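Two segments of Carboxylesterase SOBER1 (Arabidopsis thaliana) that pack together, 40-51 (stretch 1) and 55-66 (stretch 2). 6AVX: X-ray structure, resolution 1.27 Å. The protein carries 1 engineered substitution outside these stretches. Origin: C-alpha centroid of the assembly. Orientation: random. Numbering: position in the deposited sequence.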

# COMPACT_ATOMS: atom_id res chain seq x y z
N PHE A 40 9.95 -1.66 -8.24
CA PHE A 40 8.63 -2.11 -8.65
C PHE A 40 8.69 -3.63 -8.79
O PHE A 40 8.89 -4.14 -9.90
N PRO A 41 8.52 -4.37 -7.70
CA PRO A 41 8.56 -5.84 -7.77
C PRO A 41 7.31 -6.38 -8.45
O PRO A 41 6.32 -5.67 -8.65
N SER A 42 7.34 -7.68 -8.78
CA SER A 42 6.20 -8.35 -9.38
C SER A 42 5.75 -9.50 -8.50
O SER A 42 6.57 -10.32 -8.06
N ALA A 43 4.46 -9.58 -8.25
CA ALA A 43 3.91 -10.63 -7.43
C ALA A 43 4.06 -11.98 -8.13
O ALA A 43 4.07 -12.06 -9.36
N PRO A 44 4.10 -13.07 -7.37
CA PRO A 44 4.11 -14.40 -7.99
C PRO A 44 2.79 -14.70 -8.67
O PRO A 44 1.75 -14.09 -8.40
N PHE A 45 2.85 -15.69 -9.55
CA PHE A 45 1.65 -16.26 -10.17
C PHE A 45 0.96 -17.18 -9.17
O PHE A 45 1.47 -18.26 -8.84
N ASN A 46 -0.22 -16.78 -8.71
CA ASN A 46 -0.99 -17.53 -7.74
C ASN A 46 -2.41 -17.70 -8.26
O ASN A 46 -2.91 -16.84 -9.01
N PRO A 47 -3.11 -18.76 -7.87
CA PRO A 47 -4.55 -18.82 -8.13
C PRO A 47 -5.28 -17.75 -7.34
O PRO A 47 -4.89 -17.37 -6.23
N VAL A 48 -6.34 -17.22 -7.93
CA VAL A 48 -7.10 -16.13 -7.32
C VAL A 48 -8.57 -16.53 -7.23
O VAL A 48 -9.23 -16.75 -8.26
N THR A 49 -9.09 -16.59 -6.01
CA THR A 49 -10.43 -17.11 -5.77
C THR A 49 -11.51 -16.27 -6.45
O THR A 49 -12.46 -16.81 -7.03
N CYS A 50 -11.39 -14.94 -6.44
CA CYS A 50 -12.43 -14.12 -7.06
C CYS A 50 -12.45 -14.32 -8.57
O CYS A 50 -13.45 -13.96 -9.21
N ASN A 51 -11.39 -14.87 -9.15
CA ASN A 51 -11.32 -15.18 -10.57
C ASN A 51 -11.43 -16.69 -10.80
O ASN A 51 -10.85 -17.23 -11.75
N VAL A 55 -4.99 -18.39 -12.51
CA VAL A 55 -3.67 -18.00 -12.06
C VAL A 55 -3.27 -16.68 -12.72
O VAL A 55 -3.44 -16.49 -13.93
N MET A 56 -2.71 -15.78 -11.92
CA MET A 56 -2.26 -14.48 -12.39
C MET A 56 -1.33 -13.93 -11.33
O MET A 56 -1.27 -14.45 -10.22
N ARG A 57 -0.62 -12.86 -11.65
CA ARG A 57 0.21 -12.23 -10.63
C ARG A 57 -0.71 -11.68 -9.56
O ARG A 57 -1.67 -10.95 -9.85
N SER A 58 -0.45 -12.05 -8.31
CA SER A 58 -1.33 -11.68 -7.21
C SER A 58 -0.53 -11.74 -5.91
O SER A 58 0.09 -12.76 -5.61
N TRP A 59 -0.56 -10.65 -5.14
CA TRP A 59 0.19 -10.62 -3.89
C TRP A 59 -0.36 -11.60 -2.87
O TRP A 59 0.40 -12.16 -2.08
N PHE A 60 -1.69 -11.75 -2.79
CA PHE A 60 -2.35 -12.59 -1.79
C PHE A 60 -3.76 -12.86 -2.32
O PHE A 60 -4.26 -12.13 -3.16
N ASP A 61 -4.40 -13.90 -1.82
CA ASP A 61 -5.67 -14.28 -2.40
C ASP A 61 -6.74 -13.26 -2.04
O ASP A 61 -6.77 -12.73 -0.93
N VAL A 62 -7.63 -13.03 -3.00
CA VAL A 62 -8.75 -12.09 -2.89
C VAL A 62 -10.01 -12.92 -3.08
O VAL A 62 -10.27 -13.41 -4.19
N PRO A 63 -10.80 -13.16 -2.03
CA PRO A 63 -11.95 -14.06 -2.18
C PRO A 63 -13.08 -13.51 -3.03
O PRO A 63 -13.74 -14.29 -3.73
N GLU A 64 -13.31 -12.20 -3.01
CA GLU A 64 -14.56 -11.66 -3.50
C GLU A 64 -14.34 -10.25 -4.00
O GLU A 64 -13.50 -9.50 -3.49
N LEU A 65 -15.15 -9.89 -4.99
CA LEU A 65 -15.26 -8.51 -5.39
C LEU A 65 -16.75 -8.15 -5.36
O LEU A 65 -17.62 -9.00 -5.58
N PRO A 66 -17.05 -6.88 -5.05
CA PRO A 66 -16.05 -5.84 -4.79
C PRO A 66 -15.58 -5.91 -3.36
O PRO A 66 -16.21 -6.58 -2.53

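The most unusual feature of this contact is the Arg57 guanidinium, held in a slot made by stretch 1: Ser42 CB lies over one face, Phe45 CE2 over the opposite face, and Ala43 O sits at its edge, where Arg57 NH2 donates a hydrogen bond of 2.8 Å to Ala43 O. The extended chain (chi1 m, chi2 and chi3 t) also lays its aliphatic part on the Phe45 ring, Arg57 CG standing 4.0 Å from the centroid of that ring. Phe45, chi1 m, shares this sheet face with Pro47, Val55 and Arg57, and its CB meets Val55 CG1 at 3.7 Å.

The other face carries Asn46 and Met56. Asn46, chi1 m, reaches past the short ladder so that its ND2 donates to Ser58 O at 2.8 Å, adding a side-chain bond to the loop residue just after the strand. Met56 (p, t, p) packs its CG against Val48 CG2 at 3.6 Å, and Val48 CG2 is equally close to Ser58 CB. Beside this group, a water donates to Pro47 O at 3.0 Å and lies 2.8 Å from Ser58 OG, linking the stretches.

Ala43 points toward stretch 2, and its methyl sits over the face of the Trp59 ring, with Ala43 CB 3.6 Å from the centroid of the six-membered ring. Trp59, chi1 m, starts away from stretch 1 but its ring returns, reaching Pro41 CG with CH2 at 3.8 Å.

At the far end Asp61, chi1 t, grips Thr49 with both carboxylate oxygens: Thr49 N donates to Asp61 OD1 at 2.8 Å and Thr49 OG1 to Asp61 OD2 at 2.6 Å. In the same 3-10 segment, Cys50, chi1 p, points toward stretch 2, and its SG contacts Leu65 CD1 at 3.7 Å and Val62 CG1 at 4.0 Å.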

# COMPACT_ATOMS: atom_id res chain seq x y z
CB PHE A 40 8.24 -1.49 -9.99
CG PHE A 40 7.93 -0.01 -9.92
CD1 PHE A 40 6.63 0.43 -9.92
CD2 PHE A 40 8.95 0.94 -9.88
CE1 PHE A 40 6.34 1.78 -9.86
CE2 PHE A 40 8.65 2.29 -9.84
CZ PHE A 40 7.36 2.70 -9.83
CB PRO A 41 8.62 -6.27 -6.30
CG PRO A 41 7.90 -5.17 -5.59
CD PRO A 41 8.32 -3.91 -6.32
CB SER A 42 6.56 -8.89 -10.76
OG SER A 42 6.76 -7.82 -11.66
CB ALA A 43 2.43 -10.39 -7.16
CB PRO A 44 4.30 -15.35 -6.80
CG PRO A 44 4.79 -14.50 -5.67
CD PRO A 44 4.12 -13.16 -5.91
CB PHE A 45 2.03 -17.02 -11.44
CG PHE A 45 2.39 -16.12 -12.57
CD1 PHE A 45 1.41 -15.46 -13.29
CD2 PHE A 45 3.71 -15.87 -12.90
CE1 PHE A 45 1.72 -14.60 -14.31
CE2 PHE A 45 4.03 -15.00 -13.94
CZ PHE A 45 3.03 -14.36 -14.63
CB ASN A 46 -1.08 -16.78 -6.40
CG ASN A 46 0.24 -16.70 -5.69
OD1 ASN A 46 0.81 -17.71 -5.29
ND2 ASN A 46 0.73 -15.49 -5.48
CB PRO A 47 -4.96 -20.22 -7.65
CG PRO A 47 -3.69 -20.92 -7.34
CD PRO A 47 -2.66 -19.90 -7.06
CB VAL A 48 -6.93 -14.81 -8.07
CG1 VAL A 48 -7.74 -13.71 -7.41
CG2 VAL A 48 -5.46 -14.43 -8.12
CB THR A 49 -10.65 -17.22 -4.26
OG1 THR A 49 -9.76 -18.20 -3.72
CG2 THR A 49 -12.07 -17.59 -3.93
CB CYS A 50 -12.27 -12.65 -6.69
SG CYS A 50 -10.79 -11.85 -7.31
CB ASN A 51 -10.06 -14.59 -11.19
CG ASN A 51 -10.15 -13.08 -11.30
OD1 ASN A 51 -11.20 -12.55 -11.68
ND2 ASN A 51 -9.09 -12.38 -10.92
CB VAL A 55 -2.66 -19.12 -12.37
CG1 VAL A 55 -1.22 -18.64 -12.17
CG2 VAL A 55 -2.96 -20.36 -11.52
CB MET A 56 -3.46 -13.55 -12.63
CG MET A 56 -4.32 -13.35 -11.38
SD MET A 56 -5.95 -12.67 -11.77
CE MET A 56 -6.66 -14.03 -12.71
CB ARG A 57 1.05 -11.12 -11.22
CG ARG A 57 2.11 -11.59 -12.17
CD ARG A 57 3.22 -10.54 -12.31
NE ARG A 57 4.23 -10.94 -13.29
CZ ARG A 57 5.20 -11.81 -13.06
NH1 ARG A 57 6.04 -12.13 -14.03
NH2 ARG A 57 5.37 -12.35 -11.87
CB SER A 58 -2.48 -12.67 -7.13
OG SER A 58 -3.29 -12.36 -6.01
CB TRP A 59 0.21 -9.21 -3.30
CG TRP A 59 0.97 -8.23 -4.14
CD1 TRP A 59 0.44 -7.21 -4.87
CD2 TRP A 59 2.38 -8.20 -4.36
NE1 TRP A 59 1.45 -6.55 -5.54
CE2 TRP A 59 2.64 -7.14 -5.25
CE3 TRP A 59 3.45 -8.97 -3.91
CZ2 TRP A 59 3.93 -6.83 -5.69
CZ3 TRP A 59 4.72 -8.66 -4.35
CH2 TRP A 59 4.94 -7.60 -5.22
CB PHE A 60 -2.35 -11.92 -0.41
CG PHE A 60 -3.04 -10.58 -0.37
CD1 PHE A 60 -4.43 -10.51 -0.27
CD2 PHE A 60 -2.33 -9.39 -0.41
CE1 PHE A 60 -5.08 -9.27 -0.24
CE2 PHE A 60 -2.99 -8.15 -0.36
CZ PHE A 60 -4.36 -8.10 -0.27
CB ASP A 61 -6.09 -15.67 -1.94
CG ASP A 61 -7.18 -16.28 -2.80
OD1 ASP A 61 -7.39 -15.82 -3.94
OD2 ASP A 61 -7.80 -17.24 -2.30
CB VAL A 62 -8.63 -10.99 -3.95
CG1 VAL A 62 -9.83 -10.04 -3.88
CG2 VAL A 62 -7.32 -10.23 -3.79
CB PRO A 63 -12.42 -14.29 -0.73
CG PRO A 63 -11.25 -13.98 0.12
CD PRO A 63 -10.48 -12.91 -0.62
CB GLU A 64 -15.62 -11.57 -2.40
CG GLU A 64 -16.44 -12.82 -2.20
CD GLU A 64 -17.78 -12.53 -1.55
OE1 GLU A 64 -18.08 -11.34 -1.30
OE2 GLU A 64 -18.54 -13.49 -1.28
CB LEU A 65 -14.66 -8.31 -6.78
CG LEU A 65 -13.21 -8.79 -6.94
CD1 LEU A 65 -12.83 -8.92 -8.41
CD2 LEU A 65 -12.21 -7.91 -6.21
CB PRO A 66 -16.84 -4.55 -5.00
CG PRO A 66 -18.25 -4.92 -4.58
CD PRO A 66 -18.43 -6.35 -5.03
O HOH W 1 -3.70 -14.91 -4.97